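Local coordinates for putative NAD(P)H-flavin oxidoreductase (Streptococcus pyogenes serotype M1, PDB 2HAY), which binds FMN and probably acts as an NAD(P)H-dependent flavin oxidoreductase of the nitroreductase family, at residues H93-D97 against M133-P137; G53-L59 against F85-E91. Residues are numbered along the deposited sequence.

Interaction 1 (H93-D97 against M133-P137); sequences HARYD and MADNP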
loop_
_atom_site.group_PDB
_atom_site.type_symbol
_atom_site.label_atom_id
_atom_site.label_comp_id
_atom_site.label_asym_id
_atom_site.label_seq_id
_atom_site.Cartn_x
_atom_site.Cartn_y
_atom_site.Cartn_z
ATOM N N HIS B 93 1.330 -16.075 9.360
ATOM C CA HIS B 93 1.102 -16.435 10.761
ATOM C C HIS B 93 1.444 -15.363 11.796
ATOM O O HIS B 93 1.873 -15.658 12.916
ATOM C CB HIS B 93 1.812 -17.751 11.063
ATOM C CG HIS B 93 1.331 -18.874 10.208
ATOM N ND1 HIS B 93 0.034 -19.358 10.275
ATOM C CD2 HIS B 93 1.964 -19.610 9.266
ATOM C CE1 HIS B 93 -0.101 -20.351 9.414
ATOM N NE2 HIS B 93 1.050 -20.516 8.781
ATOM N N ALA B 94 1.228 -14.108 11.424
ATOM C CA ALA B 94 1.501 -13.011 12.355
ATOM C C ALA B 94 0.311 -12.809 13.289
ATOM O O ALA B 94 -0.271 -11.730 13.329
ATOM C CB ALA B 94 1.891 -11.710 11.567
ATOM N N ARG B 95 -0.029 -13.858 14.052
ATOM C CA ARG B 95 -1.135 -13.837 14.997
ATOM C C ARG B 95 -0.694 -13.059 16.242
ATOM O O ARG B 95 0.497 -12.976 16.529
ATOM C CB ARG B 95 -1.506 -15.285 15.379
ATOM C CG ARG B 95 -2.944 -15.474 15.884
ATOM C CD ARG B 95 -3.302 -16.967 15.964
ATOM N NE ARG B 95 -4.602 -17.184 16.568
ATOM C CZ ARG B 95 -4.822 -17.354 17.875
ATOM N NH1 ARG B 95 -3.808 -17.339 18.746
ATOM N NH2 ARG B 95 -6.065 -17.524 18.314
ATOM N N TYR B 96 -1.648 -12.512 16.990
ATOM C CA TYR B 96 -1.335 -11.700 18.170
ATOM C C TYR B 96 -0.356 -12.373 19.151
ATOM O O TYR B 96 0.422 -11.676 19.806
ATOM C CB TYR B 96 -2.612 -11.259 18.910
ATOM C CG TYR B 96 -3.433 -12.404 19.455
ATOM C CD1 TYR B 96 -4.397 -13.024 18.667
ATOM C CD2 TYR B 96 -3.235 -12.871 20.756
ATOM C CE1 TYR B 96 -5.127 -14.091 19.152
ATOM C CE2 TYR B 96 -3.967 -13.963 21.257
ATOM C CZ TYR B 96 -4.914 -14.548 20.454
ATOM O OH TYR B 96 -5.651 -15.604 20.934
ATOM N N ASP B 97 -0.375 -13.713 19.235
ATOM C CA ASP B 97 0.492 -14.409 20.189
ATOM C C ASP B 97 1.760 -15.008 19.578
ATOM O O ASP B 97 2.455 -15.781 20.234
ATOM C CB ASP B 97 -0.302 -15.468 20.962
ATOM C CG ASP B 97 -0.884 -16.535 20.057
ATOM O OD1 ASP B 97 -1.124 -17.663 20.538
ATOM O OD2 ASP B 97 -1.073 -16.242 18.857
HETATM N N MSE B 133 -9.681 -11.756 12.064
HETATM C CA MSE B 133 -8.667 -12.504 11.328
HETATM C C MSE B 133 -7.740 -13.383 12.200
HETATM O O MSE B 133 -6.962 -14.133 11.671
HETATM C CB MSE B 133 -7.823 -11.546 10.460
HETATM C CG MSE B 133 -7.060 -10.508 11.278
HETATM SE SE MSE B 133 -5.910 -9.368 10.178
HETATM C CE MSE B 133 -4.970 -8.473 11.574
ATOM N N ALA B 134 -7.818 -13.270 13.519
ATOM C CA ALA B 134 -6.970 -14.048 14.411
ATOM C C ALA B 134 -6.865 -15.517 14.008
ATOM O O ALA B 134 -5.804 -16.105 14.151
ATOM C CB ALA B 134 -7.482 -13.956 15.849
ATOM N N ASP B 135 -7.963 -16.112 13.529
ATOM C CA ASP B 135 -7.988 -17.570 13.345
ATOM C C ASP B 135 -8.079 -17.963 11.874
ATOM O O ASP B 135 -8.514 -19.060 11.520
ATOM C CB ASP B 135 -9.095 -18.200 14.188
ATOM C CG ASP B 135 -8.728 -18.264 15.660
ATOM O OD1 ASP B 135 -7.519 -18.367 15.998
ATOM O OD2 ASP B 135 -9.648 -18.232 16.488
ATOM N N ASN B 136 -7.621 -17.045 11.035
ATOM C CA ASN B 136 -7.796 -17.124 9.606
ATOM C C ASN B 136 -6.472 -16.821 8.901
ATOM O O ASN B 136 -6.230 -15.685 8.517
ATOM C CB ASN B 136 -8.860 -16.094 9.203
ATOM C CG ASN B 136 -9.237 -16.180 7.749
ATOM O OD1 ASN B 136 -8.469 -16.643 6.917
ATOM N ND2 ASN B 136 -10.434 -15.729 7.435
ATOM N N PRO B 137 -5.594 -17.832 8.761
ATOM C CA PRO B 137 -4.222 -17.613 8.243
ATOM C C PRO B 137 -4.119 -16.869 6.893
ATOM O O PRO B 137 -3.177 -16.105 6.698
ATOM C CB PRO B 137 -3.654 -19.031 8.142
ATOM C CG PRO B 137 -4.453 -19.819 9.177
ATOM C CD PRO B 137 -5.834 -19.246 9.123
HETATM O O HOH W 1 -0.663 -16.758 7.403
#
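Charge dominates this contact. Arg95, its side chain extended, reaches across to 133-137 and sets its guanidinium edge-on to two acceptors: NE donates to the backbone O of Ala134 (2.9 Å), and NH2 forms a salt bridge with OD1 of Asp135 (2.9 Å), to which NE adds a weak bond. From its own segment Asp97 completes the network, its OD2 lying 2.9 Å from Arg95 NH1, so one arginine sits between two carboxylates. A water extends the polar link, accepting from His93 N (2.9 Å) and donating to Pro137 O (2.7 Å).

Apolar contact is sparse. The ring edge of Tyr96 meets the methyl of Ala134 (CE1 to CB, 4.1 Å). At Pro137 CB, His93 CE1 makes a van der Waals contact (4.0 Å). The hydroxyl of Tyr96 is hydrogen-bonded to Lys128 of helix 116-130, and the same helix supplies Gln127, whose side chain bonds Ala94 O.

The backbone shapes both partners: Ala94 centres an inverse gamma turn, and Met133 to Asn136 form a type I beta turn whose last residue is the N-cap of helix 137-162. The arrangement is an arginine-centred salt-bridge network clasping a helix-to-helix turn at the protein surface, away from the flavin site.

Interaction 2 (G53-L59 against F85-E91); sequences GWRFVVL and FILLIAE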
loop_
_atom_site.group_PDB
_atom_site.type_symbol
_atom_site.label_atom_id
_atom_site.label_comp_id
_atom_site.label_asym_id
_atom_site.label_seq_id
_atom_site.Cartn_x
_atom_site.Cartn_y
_atom_site.Cartn_z
ATOM N N GLY B 53 6.635 -7.096 9.152
ATOM C CA GLY B 53 6.591 -8.485 8.710
ATOM C C GLY B 53 6.759 -8.553 7.212
ATOM O O GLY B 53 5.851 -8.952 6.468
ATOM N N TRP B 54 7.926 -8.133 6.744
ATOM C CA TRP B 54 8.133 -8.003 5.297
ATOM C C TRP B 54 9.612 -8.093 4.996
ATOM O O TRP B 54 10.458 -7.887 5.905
ATOM C CB TRP B 54 7.568 -6.663 4.782
ATOM C CG TRP B 54 8.080 -5.389 5.497
ATOM C CD1 TRP B 54 9.285 -5.230 6.165
ATOM C CD2 TRP B 54 7.419 -4.117 5.568
ATOM N NE1 TRP B 54 9.401 -3.949 6.627
ATOM C CE2 TRP B 54 8.275 -3.241 6.288
ATOM C CE3 TRP B 54 6.188 -3.627 5.088
ATOM C CZ2 TRP B 54 7.941 -1.911 6.553
ATOM C CZ3 TRP B 54 5.850 -2.295 5.353
ATOM C CH2 TRP B 54 6.736 -1.446 6.071
ATOM N N ARG B 55 9.925 -8.422 3.743
ATOM C CA ARG B 55 11.285 -8.365 3.243
ATOM C C ARG B 55 11.241 -7.866 1.833
ATOM O O ARG B 55 10.261 -8.106 1.115
ATOM C CB ARG B 55 11.986 -9.742 3.269
ATOM C CG ARG B 55 12.076 -10.362 4.659
ATOM C CD ARG B 55 13.125 -11.459 4.776
ATOM N NE ARG B 55 12.732 -12.636 4.033
ATOM C CZ ARG B 55 13.280 -13.036 2.884
ATOM N NH1 ARG B 55 12.846 -14.164 2.307
ATOM N NH2 ARG B 55 14.281 -12.355 2.329
ATOM N N PHE B 56 12.317 -7.202 1.430
ATOM C CA PHE B 56 12.400 -6.693 0.089
ATOM C C PHE B 56 13.642 -7.270 -0.536
ATOM O O PHE B 56 14.751 -7.055 -0.036
ATOM C CB PHE B 56 12.386 -5.169 0.127
ATOM C CG PHE B 56 11.203 -4.642 0.872
ATOM C CD1 PHE B 56 9.954 -4.580 0.255
ATOM C CD2 PHE B 56 11.309 -4.298 2.217
ATOM C CE1 PHE B 56 8.829 -4.153 0.979
ATOM C CE2 PHE B 56 10.198 -3.870 2.924
ATOM C CZ PHE B 56 8.954 -3.792 2.291
ATOM N N VAL B 57 13.454 -8.071 -1.577
ATOM C CA VAL B 57 14.610 -8.743 -2.162
ATOM C C VAL B 57 14.913 -8.356 -3.598
ATOM O O VAL B 57 14.048 -8.396 -4.468
ATOM C CB VAL B 57 14.745 -10.287 -1.845
ATOM C CG1 VAL B 57 13.631 -10.839 -0.929
ATOM C CG2 VAL B 57 15.116 -11.170 -3.117
ATOM N N VAL B 58 16.160 -7.940 -3.798
ATOM C CA VAL B 58 16.634 -7.597 -5.125
ATOM C C VAL B 58 16.984 -8.880 -5.845
ATOM O O VAL B 58 17.946 -9.566 -5.487
ATOM C CB VAL B 58 17.798 -6.594 -5.076
ATOM C CG1 VAL B 58 18.252 -6.242 -6.475
ATOM C CG2 VAL B 58 17.360 -5.315 -4.311
ATOM N N LEU B 59 16.169 -9.214 -6.837
ATOM C CA LEU B 59 16.350 -10.446 -7.598
ATOM C C LEU B 59 17.202 -10.145 -8.836
ATOM O O LEU B 59 16.682 -9.734 -9.868
ATOM C CB LEU B 59 15.004 -11.065 -8.012
ATOM C CG LEU B 59 15.126 -12.415 -8.742
ATOM C CD1 LEU B 59 15.870 -13.440 -7.904
ATOM C CD2 LEU B 59 13.763 -12.956 -9.135
ATOM N N PHE B 85 14.855 -5.824 -10.250
ATOM C CA PHE B 85 13.580 -6.460 -10.016
ATOM C C PHE B 85 13.514 -6.766 -8.541
ATOM O O PHE B 85 14.419 -7.409 -8.003
ATOM C CB PHE B 85 13.505 -7.744 -10.826
ATOM C CG PHE B 85 12.147 -8.042 -11.330
ATOM C CD1 PHE B 85 11.254 -8.759 -10.553
ATOM C CD2 PHE B 85 11.758 -7.617 -12.590
ATOM C CE1 PHE B 85 9.981 -9.033 -11.016
ATOM C CE2 PHE B 85 10.479 -7.888 -13.065
ATOM C CZ PHE B 85 9.593 -8.592 -12.282
ATOM N N ILE B 86 12.464 -6.287 -7.878
ATOM C CA ILE B 86 12.351 -6.432 -6.419
ATOM C C ILE B 86 11.152 -7.275 -6.040
ATOM O O ILE B 86 10.044 -7.020 -6.504
ATOM C CB ILE B 86 12.247 -5.057 -5.712
ATOM C CG1 ILE B 86 13.589 -4.304 -5.842
ATOM C CG2 ILE B 86 11.834 -5.219 -4.256
ATOM C CD1 ILE B 86 13.576 -2.900 -5.241
ATOM N N LEU B 87 11.382 -8.273 -5.189
ATOM C CA LEU B 87 10.312 -9.112 -4.666
ATOM C C LEU B 87 9.886 -8.590 -3.319
ATOM O O LEU B 87 10.729 -8.420 -2.446
ATOM C CB LEU B 87 10.789 -10.582 -4.514
ATOM C CG LEU B 87 11.539 -11.189 -5.694
ATOM C CD1 LEU B 87 11.990 -12.604 -5.326
ATOM C CD2 LEU B 87 10.673 -11.206 -6.953
ATOM N N LEU B 88 8.583 -8.350 -3.160
ATOM C CA LEU B 88 8.019 -7.886 -1.873
ATOM C C LEU B 88 7.445 -9.109 -1.180
ATOM O O LEU B 88 6.549 -9.776 -1.706
ATOM C CB LEU B 88 6.947 -6.811 -2.083
ATOM C CG LEU B 88 7.425 -5.472 -2.639
ATOM C CD1 LEU B 88 7.660 -5.517 -4.182
ATOM C CD2 LEU B 88 6.434 -4.397 -2.262
ATOM N N ILE B 89 8.027 -9.448 -0.033
ATOM C CA ILE B 89 7.699 -10.683 0.694
ATOM C C ILE B 89 6.982 -10.320 1.989
ATOM O O ILE B 89 7.433 -9.402 2.712
ATOM C CB ILE B 89 8.997 -11.501 1.029
ATOM C CG1 ILE B 89 9.911 -11.701 -0.191
ATOM C CG2 ILE B 89 8.683 -12.837 1.760
ATOM C CD1 ILE B 89 9.255 -12.290 -1.426
ATOM N N ALA B 90 5.860 -10.992 2.280
ATOM C CA ALA B 90 5.160 -10.772 3.563
ATOM C C ALA B 90 5.197 -11.999 4.507
ATOM O O ALA B 90 5.184 -13.152 4.040
ATOM C CB ALA B 90 3.736 -10.329 3.320
ATOM N N GLU B 91 5.212 -11.745 5.823
ATOM C CA GLU B 91 5.227 -12.816 6.847
ATOM C C GLU B 91 3.874 -13.531 6.966
ATOM O O GLU B 91 2.828 -12.879 6.914
ATOM C CB GLU B 91 5.540 -12.225 8.213
ATOM C CG GLU B 91 6.945 -12.391 8.658
ATOM C CD GLU B 91 7.311 -11.564 9.915
ATOM O OE1 GLU B 91 6.440 -11.339 10.784
ATOM O OE2 GLU B 91 8.494 -11.140 10.028
HETATM O O HOH W 2 17.204 -7.338 -10.291
#
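Strands 54-59 and 85-91 are antiparallel neighbours, their axes 4.5 Å apart at closest approach and their directions 156° apart. On one face, the ring edge of Phe56 lies against Leu88 (CD1 to CG, 3.9 Å), while the base of its side chain touches Ile86 (CB to CG2, 4.4 Å). Val58 CG2 continues the row against Ile86 CG1 (4.2 Å). Trp54 stands opposite Ala90 in the backbone pairing, but its indole turns away toward Ser45, Ser47 and Thr148; the Trp54 side chain is about 7 Å from a bound FMN. Helix 137-162 covers this face, with Ala151 on Phe56 and Met155 on Leu88.

On the other face, Val57 spans Leu87 and Ile89, one methyl against each: CG2 4.1 Å from Leu87 CD1, CG1 3.9 Å from Ile89 CG1. Leu59 CD2 closes on Leu87 CD2 at 4.2 Å, and Arg55 CB lies 4.1 Å from Ile89 CB, while its guanidinium reaches Glu192. At Gly53 a CB would run into Glu91 OE1, so bare backbone makes space for that carboxylate.

Main-chain bonds set the register: Arg55 N to Ile89 O (2.9 Å), Ile89 N to Arg55 O (2.8 Å), Val57 N to Leu87 O (2.9 Å), Leu87 N to Val57 O (2.8 Å), Glu91 N to Gly53 O (2.9 Å) and Leu59 N to Phe85 O (2.8 Å). Residues 56-59 pair in parallel with a strand of the second subunit. With facing backbone groups paired, 84-91 bonded on its other edge to 192-201 and both faces mainly hydrocarbon, the chemistry is that of a buried sheet continuing through the dimer interface.

Overall arrangement
The chain passes from interaction 2 to interaction 1 directly: strand 84-91 pairs with 54-59, then runs into the loop holding 93-97. The two contacts share no other touch, and their centres lie 21 Å apart. Interaction 2 is core, about 7 Å from the centre of the chain, and buries 667 Å² through a regular backbone pairing with apolar packing. Interaction 1, about 21 Å from that centre, buries 221 Å² and relies on side-chain charge and a water between irregular loops. Helix 137-162 connects the two settings: residues 133-137 lead into its first turn, and farther along it covers one face of the strand pair.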